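Local coordinates for uncharacterized protein (PDB 4NZK), which is of unknown function but, as a DHHW protein of the SGNH hydrolase clan, may act as a hydrolase, at residues G111-P116 and Y156-T161; T202-T207 and R212-P217; E304-D309 and P318-D323. All coordinates share one frame; numbering follows the deposited sequence. Where two conformers were deposited one is given.

Contact 1: G111-P116 and Y156-T161; sequences GAYYLP and YIYTRT
Tyr114 and Tyr158 each set CG anti to the carbonyl carbon and beside the backbone N (chi1 -65° and -80°), which turns their rings at each other from the short helix 111-114 and the loop 156-161. CE2 on the rim of Tyr114 lies 3.9 Å from Tyr158 CD1, and that carbon sits at the edge of the Tyr114 ring, near its plane. The Tyr113 side chain runs at about a right angle to that of Tyr158. Its CE2 is 3.8 Å from Tyr158 CE1, and Tyr158 OH lies at the edge of the Tyr113 ring, near its plane; the ring planes are inclined at 49°, their centroids 6.0 Å apart. On the helix side the Tyr113 ring is backed by Ala112 CB, 4.0 Å above the plane over its centre, while Tyr113 CB in turn lies over one face of Tyr114, toward the rim. In the fold, this joins the helix that follows sheet strand 101-107 to the loop running directly into the Asp-His-His-Trp sequence for which the family is named; Thr159 OG1 bonds to the backbone O of His164 within it. Tyr114 OH passes alongside Ile157, 3.5 Å from its CG1, and accepts a hydrogen bond from a bridging water at 2.9 Å. Tyr158 N donates to the same water over 2.9 Å, so a side-chain oxygen of one segment and a backbone N-H of the other share one solvent molecule. Further out, backbone carbonyls hold the three hydroxyls: Thr153 O that of Tyr114, Pro108 O that of Tyr158 and Tyr146 O that of Tyr113. Leu149 of helix 145-150 packs against both Tyr113 and Tyr158.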
loop_
_atom_site.group_PDB
_atom_site.type_symbol
_atom_site.label_atom_id
_atom_site.label_comp_id
_atom_site.label_asym_id
_atom_site.label_seq_id
_atom_site.Cartn_x
_atom_site.Cartn_y
_atom_site.Cartn_z
ATOM N N GLY A 111 -14.562 -1.029 0.390
ATOM C CA GLY A 111 -15.876 -0.475 0.183
ATOM C C GLY A 111 -16.110 0.026 -1.217
ATOM O O GLY A 111 -17.268 0.217 -1.625
ATOM N N ALA A 112 -15.048 0.263 -1.987
ATOM C CA ALA A 112 -15.269 0.608 -3.396
ATOM C C ALA A 112 -15.961 -0.505 -4.184
ATOM O O ALA A 112 -16.680 -0.226 -5.166
ATOM C CB ALA A 112 -13.974 0.890 -4.084
ATOM N N TYR A 113 -15.727 -1.752 -3.763
ATOM C CA TYR A 113 -16.179 -2.902 -4.511
ATOM C C TYR A 113 -17.211 -3.795 -3.834
ATOM O O TYR A 113 -17.990 -4.452 -4.517
ATOM C CB TYR A 113 -14.983 -3.785 -4.863
ATOM C CG TYR A 113 -13.830 -3.042 -5.497
ATOM C CD1 TYR A 113 -13.975 -2.444 -6.733
ATOM C CD2 TYR A 113 -12.610 -2.963 -4.883
ATOM C CE1 TYR A 113 -12.925 -1.729 -7.318
ATOM C CE2 TYR A 113 -11.546 -2.276 -5.461
ATOM C CZ TYR A 113 -11.710 -1.661 -6.695
ATOM O OH TYR A 113 -10.651 -0.979 -7.237
ATOM N N TYR A 114 -17.185 -3.852 -2.507
ATOM C CA TYR A 114 -17.921 -4.857 -1.751
ATOM C C TYR A 114 -19.043 -4.363 -0.843
ATOM O O TYR A 114 -19.643 -5.168 -0.148
ATOM C CB TYR A 114 -16.921 -5.626 -0.900
ATOM C CG TYR A 114 -15.940 -6.426 -1.743
ATOM C CD1 TYR A 114 -16.336 -7.567 -2.407
ATOM C CD2 TYR A 114 -14.636 -6.050 -1.863
ATOM C CE1 TYR A 114 -15.439 -8.309 -3.167
ATOM C CE2 TYR A 114 -13.726 -6.793 -2.599
ATOM C CZ TYR A 114 -14.134 -7.917 -3.261
ATOM O OH TYR A 114 -13.195 -8.611 -3.976
ATOM N N LEU A 115 -19.325 -3.072 -0.857
ATOM C CA LEU A 115 -20.427 -2.555 -0.061
ATOM C C LEU A 115 -21.733 -3.130 -0.575
ATOM O O LEU A 115 -21.982 -3.094 -1.792
ATOM C CB LEU A 115 -20.396 -1.017 -0.099
ATOM C CG LEU A 115 -21.089 -0.225 0.976
ATOM C CD1 LEU A 115 -20.533 -0.562 2.368
ATOM C CD2 LEU A 115 -20.937 1.243 0.658
ATOM N N PRO A 116 -22.569 -3.681 0.333
ATOM C CA PRO A 116 -23.776 -4.303 -0.161
ATOM C C PRO A 116 -24.806 -3.305 -0.588
ATOM O O PRO A 116 -24.672 -2.078 -0.366
ATOM C CB PRO A 116 -24.297 -5.136 1.019
ATOM C CG PRO A 116 -23.448 -4.839 2.159
ATOM C CD PRO A 116 -22.324 -3.963 1.754
ATOM N N TYR A 156 -9.880 -13.296 -3.808
ATOM C CA TYR A 156 -9.722 -12.904 -2.395
ATOM C C TYR A 156 -8.637 -11.808 -2.337
ATOM O O TYR A 156 -7.536 -11.989 -1.811
ATOM C CB TYR A 156 -9.338 -14.129 -1.580
ATOM C CG TYR A 156 -9.486 -14.060 -0.069
ATOM C CD1 TYR A 156 -9.755 -12.871 0.610
ATOM C CD2 TYR A 156 -9.331 -15.208 0.678
ATOM C CE1 TYR A 156 -9.892 -12.849 1.996
ATOM C CE2 TYR A 156 -9.463 -15.199 2.053
ATOM C CZ TYR A 156 -9.741 -14.021 2.712
ATOM O OH TYR A 156 -9.853 -14.067 4.085
ATOM N N ILE A 157 -9.011 -10.645 -2.858
ATOM C CA ILE A 157 -8.080 -9.539 -3.016
ATOM C C ILE A 157 -8.069 -8.592 -1.824
ATOM O O ILE A 157 -7.088 -7.868 -1.592
ATOM C CB ILE A 157 -8.317 -8.736 -4.314
ATOM C CG1 ILE A 157 -9.783 -8.365 -4.484
ATOM C CG2 ILE A 157 -7.775 -9.548 -5.495
ATOM C CD1 ILE A 157 -9.975 -7.227 -5.472
ATOM N N TYR A 158 -9.166 -8.595 -1.065
ATOM C CA TYR A 158 -9.263 -7.767 0.140
ATOM C C TYR A 158 -9.575 -8.630 1.351
ATOM O O TYR A 158 -10.234 -9.639 1.259
ATOM C CB TYR A 158 -10.336 -6.677 0.021
ATOM C CG TYR A 158 -9.920 -5.458 -0.766
ATOM C CD1 TYR A 158 -10.086 -5.393 -2.145
ATOM C CD2 TYR A 158 -9.330 -4.353 -0.100
ATOM C CE1 TYR A 158 -9.674 -4.292 -2.838
ATOM C CE2 TYR A 158 -8.939 -3.226 -0.815
ATOM C CZ TYR A 158 -9.121 -3.223 -2.188
ATOM O OH TYR A 158 -8.726 -2.160 -2.991
ATOM N N THR A 159 -9.050 -8.232 2.498
ATOM C CA THR A 159 -9.438 -8.920 3.738
ATOM C C THR A 159 -10.828 -8.461 4.162
ATOM O O THR A 159 -11.293 -7.390 3.740
ATOM C CB THR A 159 -8.473 -8.623 4.857
ATOM O OG1 THR A 159 -8.613 -7.258 5.214
ATOM C CG2 THR A 159 -7.036 -8.919 4.411
ATOM N N ARG A 160 -11.503 -9.295 4.959
ATOM C CA ARG A 160 -12.768 -8.939 5.548
ATOM C C ARG A 160 -12.577 -8.228 6.902
ATOM O O ARG A 160 -13.461 -7.484 7.329
ATOM C CB ARG A 160 -13.639 -10.153 5.787
ATOM C CG ARG A 160 -14.153 -10.789 4.517
ATOM C CD ARG A 160 -15.129 -11.936 4.800
ATOM N NE ARG A 160 -14.378 -13.094 5.279
ATOM C CZ ARG A 160 -14.162 -13.410 6.552
ATOM N NH1 ARG A 160 -14.695 -12.735 7.567
ATOM N NH2 ARG A 160 -13.388 -14.429 6.827
ATOM N N THR A 161 -11.455 -8.474 7.582
ATOM C CA THR A 161 -11.297 -8.045 8.969
ATOM C C THR A 161 -10.124 -7.076 9.197
ATOM O O THR A 161 -9.747 -6.784 10.334
ATOM C CB THR A 161 -11.087 -9.236 9.924
ATOM O OG1 THR A 161 -9.784 -9.809 9.742
ATOM C CG2 THR A 161 -12.201 -10.303 9.762
HETATM O O HOH W 1 -11.743 -9.800 -1.728
#

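Contact 2: T202-T207 and R212-P217; sequences TMYAFT and RIKNDP
Two short helices, 203-206 and 211-214, pack against each other here by apolar and CH-pi contacts, within the link between the antiparallel strands 192-199 and 218-224. They come close, with Tyr204 CA 5.7 Å from Ile213 CA. Ile213 points its CG2 into the first helix, 3.7 Å from Tyr204 N and 4.1 Å from Met203 CB (a selenomethionine whose selenium end turns away). Its other branch, CG1, meets Thr207 OG1 at 3.9 Å. Tyr204 holds CG anti to the backbone N (chi1 -176°), which turns one face of the ring to Lys214: Lys214 CB lies over that face, 3.9 Å from the Tyr204 ring centroid and 17° off the normal, a CH-pi contact. Lys214 CD packs 3.5 Å from Tyr204 OH, whose hydrogen bond goes to Glu211, and Tyr209 packs edge-to-face with the ring. A leucine replacing Tyr204 would probably leave Glu211 without its hydroxyl partner and the methylenes of Lys214 without a flat face to lie on. Thr207, just past the helix end, sets OG1 2.7 Å from Met203 O and 3.1 Å from Tyr204 O, and accepts from Asn210 N. Arg212 forms a salt bridge to Asp66. Across the two helices themselves the cohesion is thus mainly apolar, probably largely dispersive: even the lysine contributes its aliphatic stem, with its ammonium group playing no part in the ring contact.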
loop_
_atom_site.group_PDB
_atom_site.type_symbol
_atom_site.label_atom_id
_atom_site.label_comp_id
_atom_site.label_asym_id
_atom_site.label_seq_id
_atom_site.Cartn_x
_atom_site.Cartn_y
_atom_site.Cartn_z
ATOM N N THR A 202 -7.272 -5.161 11.779
ATOM C CA THR A 202 -7.608 -3.899 12.420
ATOM C C THR A 202 -9.093 -3.643 12.557
ATOM O O THR A 202 -9.464 -2.779 13.355
ATOM C CB THR A 202 -7.016 -2.682 11.700
ATOM O OG1 THR A 202 -7.497 -2.702 10.377
ATOM C CG2 THR A 202 -5.512 -2.726 11.673
HETATM N N MSE A 203 -9.952 -4.348 11.808
HETATM C CA MSE A 203 -11.378 -4.115 11.909
HETATM C C MSE A 203 -11.911 -4.483 13.269
HETATM O O MSE A 203 -12.958 -3.985 13.669
HETATM C CB MSE A 203 -12.250 -4.815 10.854
HETATM C CG MSE A 203 -12.019 -4.173 9.514
HETATM SE SE MSE A 203 -12.852 -2.399 9.499
HETATM C CE MSE A 203 -12.158 -1.934 7.771
ATOM N N TYR A 204 -11.225 -5.356 13.992
ATOM C CA TYR A 204 -11.712 -5.712 15.348
ATOM C C TYR A 204 -11.684 -4.437 16.206
ATOM O O TYR A 204 -12.713 -4.015 16.728
ATOM C CB TYR A 204 -10.932 -6.908 15.906
ATOM C CG TYR A 204 -11.418 -7.416 17.239
ATOM C CD1 TYR A 204 -12.778 -7.521 17.528
ATOM C CD2 TYR A 204 -10.518 -7.865 18.183
ATOM C CE1 TYR A 204 -13.215 -8.002 18.771
ATOM C CE2 TYR A 204 -10.952 -8.327 19.417
ATOM C CZ TYR A 204 -12.280 -8.414 19.701
ATOM O OH TYR A 204 -12.675 -8.929 20.927
ATOM N N ALA A 205 -10.533 -3.772 16.272
ATOM C CA ALA A 205 -10.434 -2.516 17.010
ATOM C C ALA A 205 -11.287 -1.406 16.397
ATOM O O ALA A 205 -11.950 -0.655 17.120
ATOM C CB ALA A 205 -8.976 -2.073 17.091
ATOM N N PHE A 206 -11.246 -1.260 15.065
ATOM C CA PHE A 206 -11.943 -0.138 14.415
ATOM C C PHE A 206 -13.465 -0.208 14.606
ATOM O O PHE A 206 -14.135 0.812 14.559
ATOM C CB PHE A 206 -11.641 -0.064 12.925
ATOM C CG PHE A 206 -10.400 0.696 12.546
ATOM C CD1 PHE A 206 -9.164 0.394 13.060
ATOM C CD2 PHE A 206 -10.498 1.703 11.619
ATOM C CE1 PHE A 206 -8.032 1.070 12.631
ATOM C CE2 PHE A 206 -9.388 2.417 11.205
ATOM C CZ PHE A 206 -8.143 2.081 11.699
ATOM N N THR A 207 -14.022 -1.407 14.758
ATOM C CA THR A 207 -15.460 -1.572 14.977
ATOM C C THR A 207 -15.811 -1.554 16.478
ATOM O O THR A 207 -16.880 -1.983 16.874
ATOM C CB THR A 207 -15.961 -2.889 14.350
ATOM O OG1 THR A 207 -15.331 -4.006 15.020
ATOM C CG2 THR A 207 -15.673 -2.872 12.814
ATOM N N ARG A 212 -18.338 -10.108 16.237
ATOM C CA ARG A 212 -18.619 -10.748 14.949
ATOM C C ARG A 212 -17.380 -10.775 14.072
ATOM O O ARG A 212 -17.195 -11.697 13.284
ATOM C CB ARG A 212 -19.763 -10.077 14.216
ATOM C CG ARG A 212 -21.109 -10.162 14.898
ATOM C CD ARG A 212 -22.068 -9.111 14.431
ATOM N NE ARG A 212 -22.356 -9.239 13.014
ATOM C CZ ARG A 212 -23.079 -8.373 12.308
ATOM N NH1 ARG A 212 -23.569 -7.265 12.865
ATOM N NH2 ARG A 212 -23.287 -8.608 11.022
ATOM N N ILE A 213 -16.539 -9.734 14.192
ATOM C CA ILE A 213 -15.303 -9.662 13.425
ATOM C C ILE A 213 -14.316 -10.699 13.919
ATOM O O ILE A 213 -13.740 -11.455 13.130
ATOM C CB ILE A 213 -14.672 -8.231 13.498
ATOM C CG1 ILE A 213 -15.580 -7.201 12.831
ATOM C CG2 ILE A 213 -13.298 -8.193 12.882
ATOM C CD1 ILE A 213 -15.750 -7.353 11.341
ATOM N N LYS A 214 -14.144 -10.767 15.246
ATOM C CA LYS A 214 -13.176 -11.708 15.838
ATOM C C LYS A 214 -13.552 -13.151 15.548
ATOM O O LYS A 214 -12.679 -14.009 15.400
ATOM C CB LYS A 214 -13.060 -11.457 17.367
ATOM C CG LYS A 214 -12.072 -12.336 18.124
ATOM C CD LYS A 214 -12.260 -12.165 19.621
ATOM C CE LYS A 214 -11.440 -13.184 20.402
ATOM N NZ LYS A 214 -9.999 -13.112 20.034
ATOM N N ASN A 215 -14.844 -13.398 15.428
ATOM C CA ASN A 215 -15.350 -14.742 15.233
ATOM C C ASN A 215 -15.341 -15.223 13.795
ATOM O O ASN A 215 -15.694 -16.377 13.546
ATOM C CB ASN A 215 -16.751 -14.856 15.821
ATOM C CG ASN A 215 -16.751 -14.742 17.355
ATOM O OD1 ASN A 215 -15.743 -15.001 18.018
ATOM N ND2 ASN A 215 -17.889 -14.378 17.912
ATOM N N ASP A 216 -14.876 -14.381 12.865
ATOM C CA ASP A 216 -14.829 -14.767 11.439
ATOM C C ASP A 216 -13.477 -14.329 10.814
ATOM O O ASP A 216 -13.381 -13.438 9.989
ATOM C CB ASP A 216 -16.064 -14.206 10.727
ATOM C CG ASP A 216 -16.431 -14.969 9.452
ATOM O OD1 ASP A 216 -15.650 -15.841 8.985
ATOM O OD2 ASP A 216 -17.525 -14.688 8.906
ATOM N N PRO A 217 -12.392 -14.943 11.272
ATOM C CA PRO A 217 -11.085 -14.552 10.805
ATOM C C PRO A 217 -10.828 -14.787 9.325
ATOM O O PRO A 217 -11.438 -15.652 8.696
ATOM C CB PRO A 217 -10.107 -15.377 11.638
ATOM C CG PRO A 217 -10.899 -16.372 12.328
ATOM C CD PRO A 217 -12.342 -16.032 12.263
#

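Contact 3: E304-D309 and P318-D323; sequences EIYVCD and PDFIKD
Phe320 reaches from helix 317-323 to the side chains of Tyr306 and Cys308 on strand 304-309, a buried contact within a beta-alpha-beta crossover: the chain leaves this strand, forms the helix and returns as the parallel strand 328-334, with strand 282-287 lying between the two in the mixed sheet. A trans first torsion (chi1 -178°) carries the Phe320 ring out from the helix until CZ is 3.8 Å from Tyr306 CD2. The two ring planes stand at 89°, yet the approach is slanted, with centroids 5.7 Å apart. CE2 of the same ring meets Cys308 SG at 3.9 Å, a sulfur-aromatic contact in which the sulfur lies 51° off the ring normal. Tyr306 and Cys308, two apart on the strand, thus present side chains on the same side of the sheet to one ring. Beyond this shell Phe238 packs edge-to-face with Phe320, and Cys308 leans on Cys284 and Phe286 of strand 282-287. The helix rests through Ile321 on Phe92 and Val96 of helix 83-96. The far end of Tyr306 is held within its own strand, where Tyr306 OH donates to Glu304 OE1 over 2.8 Å from above the carboxylate plane.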
loop_
_atom_site.group_PDB
_atom_site.type_symbol
_atom_site.label_atom_id
_atom_site.label_comp_id
_atom_site.label_asym_id
_atom_site.label_seq_id
_atom_site.Cartn_x
_atom_site.Cartn_y
_atom_site.Cartn_z
ATOM N N GLU A 304 17.362 -2.025 -7.169
ATOM C CA GLU A 304 17.295 -1.548 -5.785
ATOM C C GLU A 304 15.922 -0.996 -5.526
ATOM O O GLU A 304 15.291 -0.426 -6.427
ATOM C CB GLU A 304 18.333 -0.440 -5.465
ATOM C CG GLU A 304 19.781 -0.849 -5.641
ATOM C CD GLU A 304 20.794 0.221 -5.265
ATOM O OE1 GLU A 304 20.454 1.379 -4.879
ATOM O OE2 GLU A 304 21.981 -0.113 -5.374
ATOM N N ILE A 305 15.467 -1.198 -4.293
ATOM C CA ILE A 305 14.211 -0.663 -3.823
ATOM C C ILE A 305 14.418 -0.025 -2.475
ATOM O O ILE A 305 14.923 -0.663 -1.563
ATOM C CB ILE A 305 13.108 -1.734 -3.731
ATOM C CG1 ILE A 305 12.892 -2.429 -5.086
ATOM C CG2 ILE A 305 11.788 -1.118 -3.297
ATOM C CD1 ILE A 305 12.437 -3.847 -4.953
ATOM N N TYR A 306 13.996 1.221 -2.352
ATOM C CA TYR A 306 14.004 1.920 -1.062
ATOM C C TYR A 306 12.558 2.112 -0.633
ATOM O O TYR A 306 11.758 2.635 -1.373
ATOM C CB TYR A 306 14.700 3.282 -1.168
ATOM C CG TYR A 306 16.167 3.177 -1.521
ATOM C CD1 TYR A 306 16.558 2.869 -2.812
ATOM C CD2 TYR A 306 17.150 3.422 -0.577
ATOM C CE1 TYR A 306 17.898 2.762 -3.149
ATOM C CE2 TYR A 306 18.499 3.333 -0.914
ATOM C CZ TYR A 306 18.855 3.016 -2.201
ATOM O OH TYR A 306 20.182 2.901 -2.529
ATOM N N VAL A 307 12.255 1.685 0.580
ATOM C CA VAL A 307 10.894 1.685 1.086
ATOM C C VAL A 307 10.817 2.693 2.227
ATOM O O VAL A 307 11.462 2.521 3.273
ATOM C CB VAL A 307 10.429 0.315 1.594
ATOM C CG1 VAL A 307 8.927 0.354 1.868
ATOM C CG2 VAL A 307 10.755 -0.777 0.605
ATOM N N CYS A 308 10.027 3.733 2.001
ATOM C CA CYS A 308 9.871 4.839 2.926
ATOM C C CYS A 308 8.406 5.132 3.192
ATOM O O CYS A 308 7.580 5.039 2.304
ATOM C CB CYS A 308 10.465 6.085 2.293
ATOM S SG CYS A 308 12.190 5.936 1.725
ATOM N N ASP A 309 8.102 5.513 4.422
ATOM C CA ASP A 309 6.750 5.842 4.822
ATOM C C ASP A 309 6.619 7.361 4.938
ATOM O O ASP A 309 7.416 8.007 5.612
ATOM C CB ASP A 309 6.408 5.214 6.172
ATOM C CG ASP A 309 4.908 5.173 6.405
ATOM O OD1 ASP A 309 4.316 6.270 6.643
ATOM O OD2 ASP A 309 4.338 4.044 6.356
ATOM N N PRO A 318 14.014 14.995 -1.924
ATOM C CA PRO A 318 14.673 15.166 -3.230
ATOM C C PRO A 318 16.184 14.874 -3.168
ATOM O O PRO A 318 16.760 14.297 -4.106
ATOM C CB PRO A 318 14.356 16.616 -3.594
ATOM C CG PRO A 318 13.035 16.846 -2.906
ATOM C CD PRO A 318 13.165 16.140 -1.574
ATOM N N ASP A 319 16.817 15.235 -2.062
ATOM C CA ASP A 319 18.237 14.943 -1.895
ATOM C C ASP A 319 18.467 13.436 -1.682
ATOM O O ASP A 319 19.457 12.894 -2.139
ATOM C CB ASP A 319 18.814 15.728 -0.739
ATOM C CG ASP A 319 19.111 17.182 -1.099
ATOM O OD1 ASP A 319 18.982 17.600 -2.275
ATOM O OD2 ASP A 319 19.530 17.890 -0.150
ATOM N N PHE A 320 17.567 12.773 -0.967
ATOM C CA PHE A 320 17.642 11.315 -0.815
ATOM C C PHE A 320 17.601 10.612 -2.190
ATOM O O PHE A 320 18.341 9.654 -2.425
ATOM C CB PHE A 320 16.494 10.876 0.108
ATOM C CG PHE A 320 16.453 9.424 0.392
ATOM C CD1 PHE A 320 17.341 8.871 1.300
ATOM C CD2 PHE A 320 15.518 8.622 -0.190
ATOM C CE1 PHE A 320 17.289 7.535 1.609
ATOM C CE2 PHE A 320 15.468 7.276 0.111
ATOM C CZ PHE A 320 16.347 6.738 1.028
ATOM N N ILE A 321 16.728 11.071 -3.082
ATOM C CA ILE A 321 16.644 10.534 -4.449
ATOM C C ILE A 321 17.977 10.710 -5.183
ATOM O O ILE A 321 18.490 9.777 -5.827
ATOM C CB ILE A 321 15.472 11.204 -5.230
ATOM C CG1 ILE A 321 14.190 10.389 -5.092
ATOM C CG2 ILE A 321 15.705 11.332 -6.740
ATOM C CD1 ILE A 321 13.821 9.932 -3.731
ATOM N N LYS A 322 18.512 11.925 -5.107
ATOM C CA LYS A 322 19.739 12.268 -5.830
ATOM C C LYS A 322 20.923 11.475 -5.295
ATOM O O LYS A 322 21.692 10.859 -6.073
ATOM C CB LYS A 322 20.001 13.769 -5.743
ATOM C CG LYS A 322 18.954 14.582 -6.460
ATOM C CD LYS A 322 19.078 16.084 -6.192
ATOM C CE LYS A 322 17.975 16.852 -6.925
ATOM N NZ LYS A 322 16.674 16.228 -6.649
ATOM N N ASP A 323 21.036 11.428 -3.974
ATOM C CA ASP A 323 22.169 10.764 -3.340
ATOM C C ASP A 323 22.225 9.260 -3.618
ATOM O O ASP A 323 23.312 8.681 -3.661
ATOM C CB ASP A 323 22.143 10.998 -1.833
ATOM C CG ASP A 323 22.446 12.469 -1.434
ATOM O OD1 ASP A 323 22.942 13.280 -2.261
ATOM O OD2 ASP A 323 22.173 12.822 -0.254
#

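Contacts 1 and 2 lie on the same side of the chain's centre and touch: Thr161 O is 2.9 Å from Met203 N and Arg160 NH2 is 3.0 Å from Pro217 O, both probable hydrogen bonds. Contact 3 lies on the opposite side, its centre about 32 Å from that of contact 1 and 36 Å from that of contact 2. Every touching residue of contact 3 is buried, and it alone joins a helix to a strand of the mixed sheet. Contact 1, partly buried, pairs tyrosines with a bridging water; contact 2 mixes a buried isoleucine with an exposed lysine. Aromatic rings serve in all three, meeting rings in contacts 1 and 3 but aliphatic carbon in contact 2.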